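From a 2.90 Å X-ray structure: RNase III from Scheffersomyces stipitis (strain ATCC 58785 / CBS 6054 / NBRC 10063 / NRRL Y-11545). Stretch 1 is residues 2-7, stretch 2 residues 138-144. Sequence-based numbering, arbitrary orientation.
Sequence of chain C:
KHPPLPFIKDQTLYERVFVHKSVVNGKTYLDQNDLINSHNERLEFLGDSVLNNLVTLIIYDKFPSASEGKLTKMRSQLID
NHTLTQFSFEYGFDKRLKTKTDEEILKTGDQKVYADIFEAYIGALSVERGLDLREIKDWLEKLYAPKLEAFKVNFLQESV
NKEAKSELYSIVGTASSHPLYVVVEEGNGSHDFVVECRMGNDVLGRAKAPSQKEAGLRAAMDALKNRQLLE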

# COMPACT_ATOMS: atom_id res chain seq x y z
N HIS C 2 -9.25 -0.96 11.08
CA HIS C 2 -10.42 -0.19 11.51
C HIS C 2 -11.78 -0.67 10.99
O HIS C 2 -12.80 -0.39 11.63
N PRO C 3 -11.88 -1.39 9.88
CA PRO C 3 -13.16 -2.00 9.55
C PRO C 3 -13.32 -3.35 10.22
O PRO C 3 -12.38 -4.16 10.26
N PRO C 4 -14.49 -3.62 10.80
CA PRO C 4 -14.70 -4.91 11.47
C PRO C 4 -14.55 -6.07 10.50
O PRO C 4 -14.99 -6.00 9.35
N LEU C 5 -13.92 -7.14 10.97
CA LEU C 5 -13.68 -8.31 10.13
C LEU C 5 -14.95 -9.12 9.98
O LEU C 5 -15.50 -9.59 10.99
N PRO C 6 -15.45 -9.33 8.77
CA PRO C 6 -16.62 -10.19 8.60
C PRO C 6 -16.30 -11.61 9.01
O PRO C 6 -15.19 -12.12 8.80
N PHE C 7 -17.31 -12.24 9.61
CA PHE C 7 -17.17 -13.41 10.46
C PHE C 7 -17.49 -14.68 9.69
O PHE C 7 -18.37 -14.69 8.83
N ASP C 138 -18.67 -4.37 0.61
CA ASP C 138 -18.77 -3.24 1.54
C ASP C 138 -17.64 -3.23 2.56
O ASP C 138 -17.08 -2.17 2.87
N TRP C 139 -17.30 -4.40 3.11
CA TRP C 139 -16.16 -4.47 4.02
C TRP C 139 -14.88 -4.02 3.32
O TRP C 139 -14.15 -3.17 3.84
N LEU C 140 -14.60 -4.60 2.15
CA LEU C 140 -13.44 -4.21 1.35
C LEU C 140 -13.47 -2.74 0.98
O LEU C 140 -12.43 -2.09 0.90
N GLU C 141 -14.67 -2.19 0.73
CA GLU C 141 -14.76 -0.77 0.39
C GLU C 141 -14.25 0.10 1.53
O GLU C 141 -13.76 1.22 1.30
N LYS C 142 -14.35 -0.37 2.77
CA LYS C 142 -13.77 0.34 3.90
C LYS C 142 -12.32 -0.07 4.12
O LYS C 142 -11.46 0.79 4.37
N LEU C 143 -12.03 -1.37 4.01
CA LEU C 143 -10.68 -1.88 4.24
C LEU C 143 -9.66 -1.20 3.35
O LEU C 143 -8.47 -1.15 3.69
N TYR C 144 -10.10 -0.68 2.22
CA TYR C 144 -9.19 -0.11 1.25
C TYR C 144 -9.17 1.41 1.25
O TYR C 144 -8.32 1.99 0.57

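The N-terminal segment, an extended run rich in proline, lies against one side of the helix without a hydrogen bond between the two, so the contact rests on shape and apolar surface. Asp138 is out of reach of this segment. Trp139, in contrast, points toward it and, with chi1 at 160° (t), is touched by Pro3, Leu5 and Pro6 through their side chains and by Pro4 through its backbone oxygen, Pro4 O lying 3.5 Å from Trp139 CD1. Pro6, in the C-gamma endo pucker, sets its CD over one face of the indole, 3.3 Å from the centroid of the five-membered ring and almost on the ring normal, a CH-pi contact. Pro3 CB instead meets the ring edge, 4.0 Å from Trp139 CD1, while Leu5 (t, p), whose CA-to-CB bond points away, brings CD1 back to 3.7 Å from Trp139 CZ2. Trp139 NE1 finds its hydrogen-bonding partner elsewhere in the structure.

Leu140 turns away, and Glu141 is again out of reach. One turn beyond Trp139, Lys142 (m, t, m, t) points toward the prolines; its CB lies 3.9 Å from Pro3 CB, and the chain, bent at chi1 and chi3, carries NZ to 3.3 Å from Pro4 CD, a contact with carbon rather than a polar pairing. Leu143 (t, p) points sideways, yet Pro3 CG sits 3.6 Å from Leu143 CA and 4.0 Å from Leu143 CB. Tyr144 faces away.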

# COMPACT_ATOMS: atom_id res chain seq x y z
CB HIS C 2 -10.23 1.29 11.18
CG HIS C 2 -9.83 2.10 12.37
ND1 HIS C 2 -8.60 1.98 12.98
CD2 HIS C 2 -10.53 3.00 13.11
CE1 HIS C 2 -8.54 2.79 14.02
NE2 HIS C 2 -9.69 3.42 14.12
CB PRO C 3 -13.11 -2.11 8.02
CG PRO C 3 -11.70 -2.17 7.70
CD PRO C 3 -10.99 -1.33 8.70
CB PRO C 4 -16.14 -4.81 12.01
CG PRO C 4 -16.49 -3.37 11.96
CD PRO C 4 -15.69 -2.77 10.85
CB LEU C 5 -12.59 -9.19 10.73
CG LEU C 5 -12.31 -10.44 9.91
CD1 LEU C 5 -11.79 -10.04 8.53
CD2 LEU C 5 -11.32 -11.35 10.62
CB PRO C 6 -16.92 -10.08 7.10
CG PRO C 6 -15.70 -9.56 6.50
CD PRO C 6 -15.05 -8.70 7.51
CB PHE C 7 -18.11 -13.27 11.66
CG PHE C 7 -17.96 -14.35 12.69
CD1 PHE C 7 -16.94 -14.31 13.60
CD2 PHE C 7 -18.87 -15.37 12.77
CE1 PHE C 7 -16.83 -15.26 14.53
CE2 PHE C 7 -18.76 -16.31 13.70
CZ PHE C 7 -17.74 -16.26 14.60
CB ASP C 138 -20.11 -3.27 2.27
CG ASP C 138 -21.25 -2.82 1.39
OD1 ASP C 138 -21.06 -1.83 0.64
OD2 ASP C 138 -22.33 -3.46 1.45
CB TRP C 139 -16.01 -5.89 4.54
CG TRP C 139 -14.67 -6.20 5.07
CD1 TRP C 139 -13.98 -5.54 6.06
CD2 TRP C 139 -13.84 -7.29 4.67
NE1 TRP C 139 -12.78 -6.15 6.29
CE2 TRP C 139 -12.67 -7.23 5.46
CE3 TRP C 139 -13.98 -8.32 3.73
CZ2 TRP C 139 -11.63 -8.15 5.31
CZ3 TRP C 139 -12.95 -9.24 3.59
CH2 TRP C 139 -11.79 -9.15 4.37
CB LEU C 140 -13.36 -5.04 0.08
CG LEU C 140 -12.92 -6.50 0.12
CD1 LEU C 140 -12.89 -7.03 -1.30
CD2 LEU C 140 -11.57 -6.68 0.79
CB GLU C 141 -16.20 -0.40 0.02
CG GLU C 141 -16.54 -0.66 -1.45
CD GLU C 141 -18.05 -0.69 -1.73
OE1 GLU C 141 -18.42 -0.72 -2.93
OE2 GLU C 141 -18.86 -0.70 -0.77
CB LYS C 142 -14.60 0.07 5.16
CG LYS C 142 -16.10 0.11 4.92
CD LYS C 142 -16.90 -0.07 6.21
CE LYS C 142 -16.82 -1.50 6.72
NZ LYS C 142 -17.19 -1.64 8.16
CB LEU C 143 -10.66 -3.39 3.99
CG LEU C 143 -9.37 -4.20 4.20
CD1 LEU C 143 -8.78 -3.97 5.56
CD2 LEU C 143 -9.67 -5.68 4.00
CB TYR C 144 -9.54 -0.61 -0.15
CG TYR C 144 -8.93 -1.94 -0.48
CD1 TYR C 144 -7.56 -2.07 -0.64
CD2 TYR C 144 -9.72 -3.08 -0.61
CE1 TYR C 144 -6.98 -3.28 -0.94
CE2 TYR C 144 -9.16 -4.30 -0.91
CZ TYR C 144 -7.78 -4.40 -1.08
OH TYR C 144 -7.17 -5.62 -1.37